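Local coordinates for protein tudor (PDB 4Q5W) that probably acts in germline piRNA metabolism, binding proteins in a methylation-dependent way, and is required during oogenesis for primordial germ cell formation, at residues Y77-I82 against T88-L93; F63-I68 against Y94-E99; T9-T14 against T127-L132; S15-Q20 against V154-K159. All blocks are in the same frame, centred on the assembly; numbering follows the deposited sequence.

Contact 1: Y77-I82 against T88-L93; sequences YKVILI and TVVDKL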
# COMPACT_ATOMS: atom_id res chain seq x y z
N TYR A 77 -10.51 15.84 -4.73
CA TYR A 77 -10.69 14.43 -5.07
C TYR A 77 -9.97 13.58 -4.05
O TYR A 77 -8.86 13.91 -3.64
CB TYR A 77 -10.07 14.13 -6.44
CG TYR A 77 -10.63 14.94 -7.58
CD1 TYR A 77 -11.58 14.40 -8.43
CD2 TYR A 77 -10.17 16.22 -7.84
CE1 TYR A 77 -12.08 15.12 -9.49
CE2 TYR A 77 -10.67 16.96 -8.90
CZ TYR A 77 -11.63 16.40 -9.72
OH TYR A 77 -12.13 17.10 -10.79
N LYS A 78 -10.60 12.48 -3.64
CA LYS A 78 -9.88 11.43 -2.93
C LYS A 78 -9.38 10.46 -3.98
O LYS A 78 -10.16 9.96 -4.80
CB LYS A 78 -10.77 10.69 -1.93
CG LYS A 78 -10.01 9.57 -1.19
CD LYS A 78 -10.85 8.90 -0.12
CE LYS A 78 -10.00 7.91 0.70
NZ LYS A 78 -10.82 7.12 1.68
N VAL A 79 -8.08 10.20 -3.97
CA VAL A 79 -7.47 9.34 -4.96
C VAL A 79 -6.67 8.22 -4.30
O VAL A 79 -6.30 8.34 -3.14
CB VAL A 79 -6.51 10.12 -5.87
CG1 VAL A 79 -7.23 11.31 -6.51
CG2 VAL A 79 -5.30 10.60 -5.08
N ILE A 80 -6.44 7.15 -5.05
CA ILE A 80 -5.48 6.12 -4.65
C ILE A 80 -4.21 6.27 -5.47
O ILE A 80 -4.26 6.50 -6.68
CB ILE A 80 -6.06 4.68 -4.78
CG1 ILE A 80 -4.99 3.63 -4.44
CG2 ILE A 80 -6.61 4.42 -6.17
CD1 ILE A 80 -5.52 2.19 -4.39
N LEU A 81 -3.05 6.19 -4.81
CA LEU A 81 -1.78 6.15 -5.53
C LEU A 81 -1.57 4.70 -5.93
O LEU A 81 -1.09 3.88 -5.13
CB LEU A 81 -0.64 6.65 -4.65
CG LEU A 81 -0.88 7.99 -3.94
CD1 LEU A 81 0.37 8.44 -3.20
CD2 LEU A 81 -1.35 9.07 -4.91
N ILE A 82 -1.96 4.38 -7.16
CA ILE A 82 -2.15 3.00 -7.59
C ILE A 82 -0.92 2.11 -7.47
O ILE A 82 -1.05 0.90 -7.29
CB ILE A 82 -2.71 2.90 -9.02
CG1 ILE A 82 -1.74 3.53 -10.03
CG2 ILE A 82 -4.08 3.55 -9.09
CD1 ILE A 82 -2.05 3.15 -11.47
N THR A 88 -5.14 9.67 -0.66
CA THR A 88 -4.89 11.04 -0.26
C THR A 88 -5.87 11.95 -0.96
O THR A 88 -6.57 11.52 -1.89
CB THR A 88 -3.43 11.46 -0.59
OG1 THR A 88 -3.16 12.74 -0.01
CG2 THR A 88 -3.21 11.52 -2.08
N VAL A 89 -5.94 13.19 -0.51
CA VAL A 89 -6.88 14.15 -1.07
C VAL A 89 -6.12 15.29 -1.72
O VAL A 89 -5.26 15.91 -1.09
CB VAL A 89 -7.82 14.72 0.00
CG1 VAL A 89 -8.60 15.90 -0.53
CG2 VAL A 89 -8.76 13.63 0.50
N VAL A 90 -6.44 15.55 -2.99
CA VAL A 90 -5.75 16.57 -3.76
C VAL A 90 -6.76 17.55 -4.36
O VAL A 90 -7.96 17.27 -4.40
CB VAL A 90 -4.93 15.94 -4.89
CG1 VAL A 90 -3.97 14.88 -4.34
CG2 VAL A 90 -5.85 15.31 -5.91
N ASP A 91 -6.27 18.69 -4.81
CA ASP A 91 -7.15 19.66 -5.44
C ASP A 91 -6.73 19.96 -6.88
O ASP A 91 -7.28 20.84 -7.52
CB ASP A 91 -7.25 20.96 -4.62
CG ASP A 91 -5.93 21.70 -4.53
OD1 ASP A 91 -4.90 21.16 -4.98
OD2 ASP A 91 -5.93 22.83 -3.99
N LYS A 92 -5.76 19.20 -7.37
CA LYS A 92 -5.27 19.35 -8.73
C LYS A 92 -4.89 18.01 -9.34
O LYS A 92 -4.25 17.18 -8.69
CB LYS A 92 -4.06 20.29 -8.76
CG LYS A 92 -3.54 20.59 -10.15
CD LYS A 92 -2.37 21.54 -10.09
CE LYS A 92 -1.91 21.95 -11.48
NZ LYS A 92 -0.73 22.85 -11.43
N LEU A 93 -5.29 17.80 -10.58
CA LEU A 93 -5.04 16.55 -11.28
C LEU A 93 -4.24 16.82 -12.54
O LEU A 93 -4.41 17.87 -13.18
CB LEU A 93 -6.36 15.89 -11.68
CG LEU A 93 -7.33 15.56 -10.55
CD1 LEU A 93 -8.60 14.97 -11.12
CD2 LEU A 93 -6.70 14.61 -9.53
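Tyr77 and Val90 pair in an antiparallel beta hairpin, strands 77-81 and 87-90, part of the Tudor core of this extended Tudor domain. Tyr77 N bonds to Val90 O at 2.9 Å, and Val90 N bonds back to Tyr77 O. Val79 and Thr88 form a second pair of backbone bonds. Between them lies the non-hydrogen-bonded pair of Lys78 and Val89.

The side chain of Tyr77 extends the contact past the paired strands. Its CB is 4.4 Å from Val90 CG2. CG lies anti to the carbonyl carbon, chi1 -58°, which turns the ring toward Leu93. There Leu93 CD1 stands 3.5 Å above the ring plane, over its centre, in a CH-pi contact. The methyl lies slightly nearer the outer part of the ring: Tyr77 CG and CD1 are 4.1 Å from Leu93 CD1, Tyr77 CE2 and CZ 3.6 Å. At the tip, Tyr77 OH is hydrogen-bonded to Ala47 N. With only an alanine here, Leu93 CD1 would probably lose the ring it rests on and Ala47 N its acceptor.

On the same face Val79 and Thr88 lie side by side. Their CG2 methyls are 3.8 Å apart, and Leu81 CD2 meets the same Thr88 methyl at 4.2 Å.

Contact 2: F63-I68 against Y94-E99; sequences FYRSRI and YELPQE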
# COMPACT_ATOMS: atom_id res chain seq x y z
N PHE A 63 5.44 13.08 -7.71
CA PHE A 63 4.28 12.76 -8.54
C PHE A 63 4.02 11.26 -8.66
O PHE A 63 4.95 10.46 -8.73
CB PHE A 63 4.42 13.41 -9.92
CG PHE A 63 4.38 14.92 -9.88
CD1 PHE A 63 5.54 15.66 -9.72
CD2 PHE A 63 3.18 15.60 -10.00
CE1 PHE A 63 5.51 17.05 -9.68
CE2 PHE A 63 3.14 16.99 -9.98
CZ PHE A 63 4.30 17.71 -9.81
N TYR A 64 2.74 10.89 -8.68
CA TYR A 64 2.31 9.50 -8.62
C TYR A 64 1.16 9.20 -9.58
O TYR A 64 0.26 10.03 -9.77
CB TYR A 64 1.82 9.19 -7.21
CG TYR A 64 2.91 9.20 -6.17
CD1 TYR A 64 3.32 10.38 -5.58
CD2 TYR A 64 3.50 8.01 -5.77
CE1 TYR A 64 4.33 10.38 -4.61
CE2 TYR A 64 4.49 8.01 -4.80
CZ TYR A 64 4.90 9.19 -4.22
OH TYR A 64 5.88 9.17 -3.26
N ARG A 65 1.16 8.00 -10.15
CA ARG A 65 -0.00 7.54 -10.88
C ARG A 65 -1.16 7.37 -9.91
O ARG A 65 -0.98 6.84 -8.81
CB ARG A 65 0.27 6.21 -11.57
CG ARG A 65 1.34 6.29 -12.65
CD ARG A 65 1.17 5.16 -13.63
NE ARG A 65 1.43 3.86 -13.01
CZ ARG A 65 1.19 2.70 -13.61
NH1 ARG A 65 1.45 1.56 -12.98
NH2 ARG A 65 0.69 2.69 -14.84
N SER A 66 -2.34 7.81 -10.32
CA SER A 66 -3.49 7.82 -9.42
C SER A 66 -4.78 7.40 -10.09
O SER A 66 -4.91 7.47 -11.31
CB SER A 66 -3.67 9.22 -8.83
OG SER A 66 -3.71 10.19 -9.88
N ARG A 67 -5.75 6.99 -9.27
CA ARG A 67 -7.09 6.70 -9.74
C ARG A 67 -8.07 7.40 -8.81
O ARG A 67 -7.91 7.39 -7.59
CB ARG A 67 -7.38 5.19 -9.77
CG ARG A 67 -8.80 4.84 -10.18
CD ARG A 67 -8.97 3.35 -10.51
NE ARG A 67 -8.32 2.49 -9.52
CZ ARG A 67 -8.88 2.12 -8.38
NH1 ARG A 67 -8.22 1.32 -7.54
NH2 ARG A 67 -10.11 2.52 -8.07
N ILE A 68 -9.08 8.03 -9.40
CA ILE A 68 -10.07 8.77 -8.62
C ILE A 68 -10.98 7.82 -7.85
O ILE A 68 -11.64 6.96 -8.45
CB ILE A 68 -10.94 9.68 -9.51
CG1 ILE A 68 -10.05 10.61 -10.35
CG2 ILE A 68 -11.91 10.48 -8.67
CD1 ILE A 68 -9.22 11.57 -9.54
N TYR A 94 -3.37 15.88 -12.89
CA TYR A 94 -2.61 15.97 -14.13
C TYR A 94 -2.97 14.79 -15.02
O TYR A 94 -3.41 13.74 -14.53
CB TYR A 94 -1.10 15.97 -13.86
CG TYR A 94 -0.62 17.09 -12.97
CD1 TYR A 94 -0.65 16.96 -11.58
CD2 TYR A 94 -0.12 18.27 -13.51
CE1 TYR A 94 -0.21 17.97 -10.77
CE2 TYR A 94 0.32 19.29 -12.70
CZ TYR A 94 0.27 19.14 -11.33
OH TYR A 94 0.71 20.15 -10.52
N GLU A 95 -2.79 14.95 -16.33
CA GLU A 95 -3.02 13.87 -17.28
C GLU A 95 -1.96 12.79 -17.09
O GLU A 95 -0.80 13.08 -16.83
CB GLU A 95 -2.96 14.38 -18.72
CG GLU A 95 -3.80 15.60 -19.02
CD GLU A 95 -5.30 15.33 -19.01
OE1 GLU A 95 -5.71 14.17 -18.83
OE2 GLU A 95 -6.07 16.29 -19.20
N LEU A 96 -2.37 11.53 -17.24
CA LEU A 96 -1.41 10.43 -17.26
C LEU A 96 -0.75 10.34 -18.62
O LEU A 96 -1.43 10.17 -19.64
CB LEU A 96 -2.13 9.12 -16.95
CG LEU A 96 -1.23 7.88 -16.95
CD1 LEU A 96 -0.33 7.91 -15.73
CD2 LEU A 96 -2.08 6.62 -16.98
N PRO A 97 0.59 10.47 -18.67
CA PRO A 97 1.29 10.37 -19.95
C PRO A 97 0.98 9.03 -20.63
O PRO A 97 0.85 8.01 -19.94
CB PRO A 97 2.76 10.44 -19.55
CG PRO A 97 2.76 11.28 -18.31
CD PRO A 97 1.50 10.85 -17.57
N GLN A 98 0.84 9.07 -21.95
CA GLN A 98 0.41 7.91 -22.73
C GLN A 98 1.22 6.64 -22.51
O GLN A 98 0.69 5.52 -22.58
CB GLN A 98 0.41 8.26 -24.23
CG GLN A 98 -0.16 7.19 -25.14
CD GLN A 98 -1.64 6.91 -24.87
OE1 GLN A 98 -2.33 7.71 -24.23
NE2 GLN A 98 -2.13 5.79 -25.38
N GLU A 99 2.52 6.80 -22.25
CA GLU A 99 3.42 5.66 -22.10
C GLU A 99 3.09 4.75 -20.92
O GLU A 99 3.59 3.62 -20.84
CB GLU A 99 4.88 6.13 -22.02
CG GLU A 99 5.19 7.05 -20.85
CD GLU A 99 6.64 7.46 -20.79
OE1 GLU A 99 7.48 6.82 -21.46
OE2 GLU A 99 6.96 8.43 -20.06
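The edge of Phe63 points at the ring of Tyr94, and this T-shaped pair is the tight part of the contact. The planes stand at 84° and the centroids are 5.4 Å apart. The touching corner is Phe63 CE2, 3.6 Å from Tyr94 CE1 and 3.8 Å from Tyr94 CZ. Leu40 touches both rings. A serine in place of Tyr94 would probably leave Phe63 CE2 without its aromatic neighbour and open a gap beside the edge of that ring.

The segments belong to the Tudor core, an SH3-like fold. Residues 63-68 lie in a strand of its antiparallel sheet, and 94-99 in the loop that follows the last strand.

The second touch is of similar extent. Leu96 CD1 rests against the aliphatic part of Arg65, 3.8 Å from Arg65 CD. The arginine bends about its CG-CD bond, chi3 -66°, and its guanidinium group turns to other partners: a salt bridge to Asp83 and hydrogen bonds to the carbonyl oxygens of Ile103 and Lys104. No hydrogen bond joins the two segments.

The solvent side is looser. Beyond Leu96 the loop leads to Gln98 and Glu99, both exposed.

Contact 3: T9-T14 against T127-L132; sequences THVENT and TTFDAL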
# COMPACT_ATOMS: atom_id res chain seq x y z
N THR A 9 3.94 -1.44 1.01
CA THR A 9 3.75 -0.02 0.72
C THR A 9 2.48 0.57 1.33
O THR A 9 2.38 1.79 1.50
CB THR A 9 3.79 0.27 -0.80
OG1 THR A 9 2.92 -0.63 -1.49
CG2 THR A 9 5.20 0.10 -1.33
N HIS A 10 1.51 -0.28 1.68
CA HIS A 10 0.29 0.20 2.34
C HIS A 10 -0.46 -0.92 3.03
O HIS A 10 -0.66 -1.99 2.46
CB HIS A 10 -0.67 0.88 1.36
CG HIS A 10 -1.95 1.34 2.00
ND1 HIS A 10 -1.99 2.35 2.94
CD2 HIS A 10 -3.23 0.91 1.85
CE1 HIS A 10 -3.24 2.53 3.34
NE2 HIS A 10 -4.01 1.67 2.69
N VAL A 11 -0.91 -0.66 4.24
CA VAL A 11 -1.74 -1.63 4.94
C VAL A 11 -3.15 -1.09 5.14
O VAL A 11 -3.33 -0.09 5.83
CB VAL A 11 -1.15 -1.98 6.31
CG1 VAL A 11 -2.12 -2.89 7.09
CG2 VAL A 11 0.19 -2.64 6.13
N GLU A 12 -4.14 -1.73 4.52
CA GLU A 12 -5.53 -1.34 4.76
C GLU A 12 -6.04 -2.06 6.00
O GLU A 12 -6.67 -1.47 6.87
CB GLU A 12 -6.39 -1.70 3.55
CG GLU A 12 -7.82 -1.17 3.64
CD GLU A 12 -7.88 0.34 3.55
OE1 GLU A 12 -7.00 0.95 2.91
OE2 GLU A 12 -8.81 0.93 4.13
N ASN A 13 -5.76 -3.36 6.06
CA ASN A 13 -5.95 -4.18 7.25
C ASN A 13 -5.11 -5.43 7.05
O ASN A 13 -4.41 -5.54 6.05
CB ASN A 13 -7.43 -4.52 7.46
CG ASN A 13 -8.06 -5.17 6.23
OD1 ASN A 13 -7.71 -6.30 5.86
ND2 ASN A 13 -9.01 -4.48 5.62
N THR A 14 -5.16 -6.37 7.98
CA THR A 14 -4.25 -7.52 7.87
C THR A 14 -4.60 -8.43 6.69
O THR A 14 -3.77 -9.23 6.26
CB THR A 14 -4.13 -8.33 9.18
OG1 THR A 14 -5.40 -8.89 9.52
CG2 THR A 14 -3.64 -7.44 10.31
N THR A 127 -1.78 -0.62 14.64
CA THR A 127 -0.69 0.20 15.16
C THR A 127 0.53 -0.66 15.52
O THR A 127 1.68 -0.25 15.30
CB THR A 127 -1.13 1.10 16.35
OG1 THR A 127 -0.06 1.98 16.72
CG2 THR A 127 -1.55 0.28 17.56
N THR A 128 0.27 -1.84 16.07
CA THR A 128 1.35 -2.77 16.38
C THR A 128 2.02 -3.25 15.09
O THR A 128 3.24 -3.35 15.02
CB THR A 128 0.85 -3.96 17.22
OG1 THR A 128 0.17 -3.45 18.37
CG2 THR A 128 2.02 -4.86 17.68
N PHE A 129 1.21 -3.52 14.06
CA PHE A 129 1.72 -3.99 12.78
C PHE A 129 2.60 -2.89 12.16
O PHE A 129 3.68 -3.16 11.63
CB PHE A 129 0.53 -4.33 11.87
CG PHE A 129 0.89 -5.08 10.60
CD1 PHE A 129 2.13 -5.69 10.43
CD2 PHE A 129 -0.06 -5.18 9.59
CE1 PHE A 129 2.42 -6.38 9.25
CE2 PHE A 129 0.23 -5.86 8.41
CZ PHE A 129 1.47 -6.46 8.24
N ASP A 130 2.14 -1.64 12.24
CA ASP A 130 2.89 -0.52 11.69
C ASP A 130 4.28 -0.42 12.30
O ASP A 130 5.27 -0.21 11.60
CB ASP A 130 2.14 0.81 11.89
CG ASP A 130 0.99 0.99 10.91
OD1 ASP A 130 1.09 0.50 9.77
OD2 ASP A 130 -0.01 1.64 11.30
N ALA A 131 4.36 -0.61 13.62
CA ALA A 131 5.63 -0.54 14.33
C ALA A 131 6.53 -1.70 13.92
O ALA A 131 7.74 -1.52 13.76
CB ALA A 131 5.39 -0.55 15.82
N LEU A 132 5.93 -2.88 13.77
CA LEU A 132 6.63 -4.07 13.29
C LEU A 132 7.22 -3.86 11.89
O LEU A 132 8.38 -4.20 11.62
CB LEU A 132 5.65 -5.24 13.27
CG LEU A 132 6.19 -6.66 13.36
CD1 LEU A 132 7.23 -6.74 14.47
CD2 LEU A 132 5.04 -7.63 13.65
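Both methyls of Val11 reach the ring of Phe129 in the apolar part of this contact. Val11 CG2 is 3.9 Å from Phe129 CE2, and Val11 CG1 is 4.0 Å from Phe129 CD2. The methyls approach the ring obliquely. Thr14 adds a longer touch, its CG2 4.3 Å from Phe129 CD2. Phe129 gets there by setting CG anti to the backbone N, chi1 -169°, which sends the ring out from helix 122-134 toward the strand. Leu126 and Leu133 of the same helix also touch Val11, and Ile17 of the next strand touches Phe129.

Polar bonds lie within the segments or go to other parts of the chain; none crosses between them. His10 NE2 donates to Glu12 OE1 at 3.1 Å. The oxygen lies in the imidazole plane and is met on its anti side, the donor tilted 30° out of the carboxylate plane. This bond ties His10 to Glu12, where the chain turns its corner. One classic beta bulge, Thr9 and His10 opposite Tyr18, precedes the corner; a second, Glu12 and Asn13 opposite Arg16, includes it. On the helix, Ala131 N and Leu132 N bond to Thr127 O and Thr128 O.

The helix is therefore packed by apolar shape and burial against this strand of what is probably the staphylococcal-nuclease-like part of the domain, while polar bonds shape the strand corner and the helix.

Contact 4: S15-Q20 against V154-K159; sequences SRIYLQ and VRLTTK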
# COMPACT_ATOMS: atom_id res chain seq x y z
N SER A 15 -5.81 -8.27 6.16
CA SER A 15 -6.26 -9.09 5.04
C SER A 15 -6.19 -8.35 3.70
O SER A 15 -6.61 -8.89 2.67
CB SER A 15 -7.68 -9.61 5.27
OG SER A 15 -7.68 -10.54 6.34
N ARG A 16 -5.64 -7.14 3.73
CA ARG A 16 -5.52 -6.34 2.52
C ARG A 16 -4.25 -5.49 2.59
O ARG A 16 -4.26 -4.36 3.08
CB ARG A 16 -6.77 -5.46 2.32
CG ARG A 16 -6.81 -4.71 1.00
CD ARG A 16 -8.16 -4.04 0.79
NE ARG A 16 -8.15 -3.11 -0.33
CZ ARG A 16 -8.55 -3.42 -1.56
NH1 ARG A 16 -8.52 -2.50 -2.52
NH2 ARG A 16 -8.98 -4.64 -1.83
N ILE A 17 -3.16 -6.07 2.11
CA ILE A 17 -1.85 -5.46 2.22
C ILE A 17 -1.28 -5.28 0.82
O ILE A 17 -1.22 -6.24 0.06
CB ILE A 17 -0.91 -6.37 3.04
CG1 ILE A 17 -1.47 -6.62 4.44
CG2 ILE A 17 0.50 -5.77 3.15
CD1 ILE A 17 -0.67 -7.64 5.22
N TYR A 18 -0.87 -4.06 0.50
CA TYR A 18 -0.23 -3.75 -0.78
C TYR A 18 1.27 -3.99 -0.72
O TYR A 18 1.94 -3.46 0.17
CB TYR A 18 -0.47 -2.28 -1.15
CG TYR A 18 -1.89 -1.97 -1.57
CD1 TYR A 18 -2.89 -1.77 -0.63
CD2 TYR A 18 -2.22 -1.86 -2.92
CE1 TYR A 18 -4.19 -1.49 -1.02
CE2 TYR A 18 -3.52 -1.58 -3.32
CZ TYR A 18 -4.49 -1.39 -2.36
OH TYR A 18 -5.78 -1.10 -2.76
N LEU A 19 1.81 -4.80 -1.64
CA LEU A 19 3.23 -5.10 -1.68
C LEU A 19 3.80 -4.92 -3.07
O LEU A 19 3.15 -5.28 -4.05
CB LEU A 19 3.51 -6.57 -1.31
CG LEU A 19 3.34 -7.06 0.12
CD1 LEU A 19 1.89 -7.20 0.38
CD2 LEU A 19 4.04 -8.39 0.33
N GLN A 20 5.03 -4.43 -3.15
CA GLN A 20 5.73 -4.39 -4.42
C GLN A 20 6.77 -5.50 -4.44
O GLN A 20 7.72 -5.48 -3.67
CB GLN A 20 6.41 -3.04 -4.60
CG GLN A 20 5.42 -1.88 -4.63
CD GLN A 20 6.11 -0.55 -4.74
OE1 GLN A 20 7.33 -0.45 -4.57
NE2 GLN A 20 5.35 0.50 -5.04
N VAL A 154 -0.91 -15.15 2.27
CA VAL A 154 0.54 -15.29 2.34
C VAL A 154 1.04 -15.32 3.78
O VAL A 154 0.34 -14.90 4.70
CB VAL A 154 1.25 -14.11 1.67
CG1 VAL A 154 0.93 -14.05 0.18
CG2 VAL A 154 0.86 -12.82 2.37
N ARG A 155 2.26 -15.82 3.95
CA ARG A 155 2.99 -15.72 5.20
C ARG A 155 4.12 -14.73 5.02
O ARG A 155 4.88 -14.84 4.06
CB ARG A 155 3.60 -17.05 5.61
CG ARG A 155 2.61 -18.05 6.14
CD ARG A 155 3.36 -19.24 6.71
NE ARG A 155 2.51 -20.42 6.70
CZ ARG A 155 2.42 -21.25 5.66
NH1 ARG A 155 3.13 -21.01 4.57
NH2 ARG A 155 1.62 -22.30 5.72
N LEU A 156 4.24 -13.77 5.93
CA LEU A 156 5.26 -12.74 5.81
C LEU A 156 6.31 -12.88 6.90
O LEU A 156 5.98 -13.10 8.07
CB LEU A 156 4.62 -11.35 5.91
CG LEU A 156 3.47 -11.07 4.94
CD1 LEU A 156 2.80 -9.75 5.30
CD2 LEU A 156 3.97 -11.05 3.51
N THR A 157 7.58 -12.76 6.53
CA THR A 157 8.70 -12.82 7.46
C THR A 157 9.55 -11.55 7.27
O THR A 157 9.78 -11.16 6.13
CB THR A 157 9.56 -14.07 7.17
OG1 THR A 157 8.73 -15.24 7.15
CG2 THR A 157 10.64 -14.25 8.21
N THR A 158 10.00 -10.92 8.35
CA THR A 158 10.83 -9.73 8.17
C THR A 158 12.10 -10.12 7.42
O THR A 158 12.72 -11.13 7.73
CB THR A 158 11.20 -9.04 9.50
OG1 THR A 158 11.95 -9.94 10.32
CG2 THR A 158 9.94 -8.60 10.23
N LYS A 159 12.45 -9.33 6.41
CA LYS A 159 13.61 -9.64 5.58
C LYS A 159 14.87 -9.11 6.24
O LYS A 159 15.56 -8.25 5.70
CB LYS A 159 13.44 -9.06 4.17
CG LYS A 159 14.38 -9.69 3.14
CD LYS A 159 14.07 -11.16 2.97
CE LYS A 159 15.06 -11.86 2.05
NZ LYS A 159 14.88 -13.34 2.08
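Leu156 meets Ile17 and Leu19, one with each of its methyls. Leu156 CD1 is 4.1 Å from Ile17 CD1. The two side chains reach toward each other and touch at their ends. Leu156 CD2 is likewise 4.1 Å from Leu19 CD2, but here the side chains cross at a slant. The fork of one leucine thus serves two residues of the facing strand. All three side chains are buried and apolar, and no hydrogen bond passes between the segments.

The backbones stand well apart. Leu156 CA is 10.8 Å from Ile17 CA and 10.9 Å from Leu19 CA, so the side chains span the whole distance. Ile17 does so with an extended chain, chi2 173°, which places CD1 at its far end. Leu156 is extended too, with chi2 171°.

The next shell fixes these groups. Ile8 of strand 5-11 touches both Ile17 and Leu19. Met112 flanks Ile17, and Val142 packs on Leu19. Backbone bonds to the neighbouring strand 108-112 tie Ile17 to Cys110 and Leu19 to Glu108.

Strands 16-21 and 153-158 are not neighbours in their sheet, because strand 108-112 runs between them. The first and last strands of the sheet also pair, consistent with the OB-like barrel of the staphylococcal-nuclease-like part of extended Tudor domains. The contact joins two of its walls across the apolar interior. Strands 5-11 and 139-144 add side chains to the same core, and helix 122-134 covers the Ile17 end.

From the N terminus, strands 5-11 and 16-21 come first. Contact 3 closes one long loop when the chain reaches helix 122-134. Contact 4 closes another at strand 153-158. These two cross, because contact 4 opens before contact 3 has closed and closes after it, and they meet where strands 5-11 and 16-21 pair. Both build what is probably the nuclease-like part. Contacts 1 and 2 fall within both loops and build the Tudor core. Contact 2 links strand 63-71 to the later loop, and contact 1, a short hairpin, lies inside it. Backbone bonds between strands 63-71 and 77-81 join this pair. Ile80 also packs on Tyr18, tying the Tudor core to the nuclease-like part.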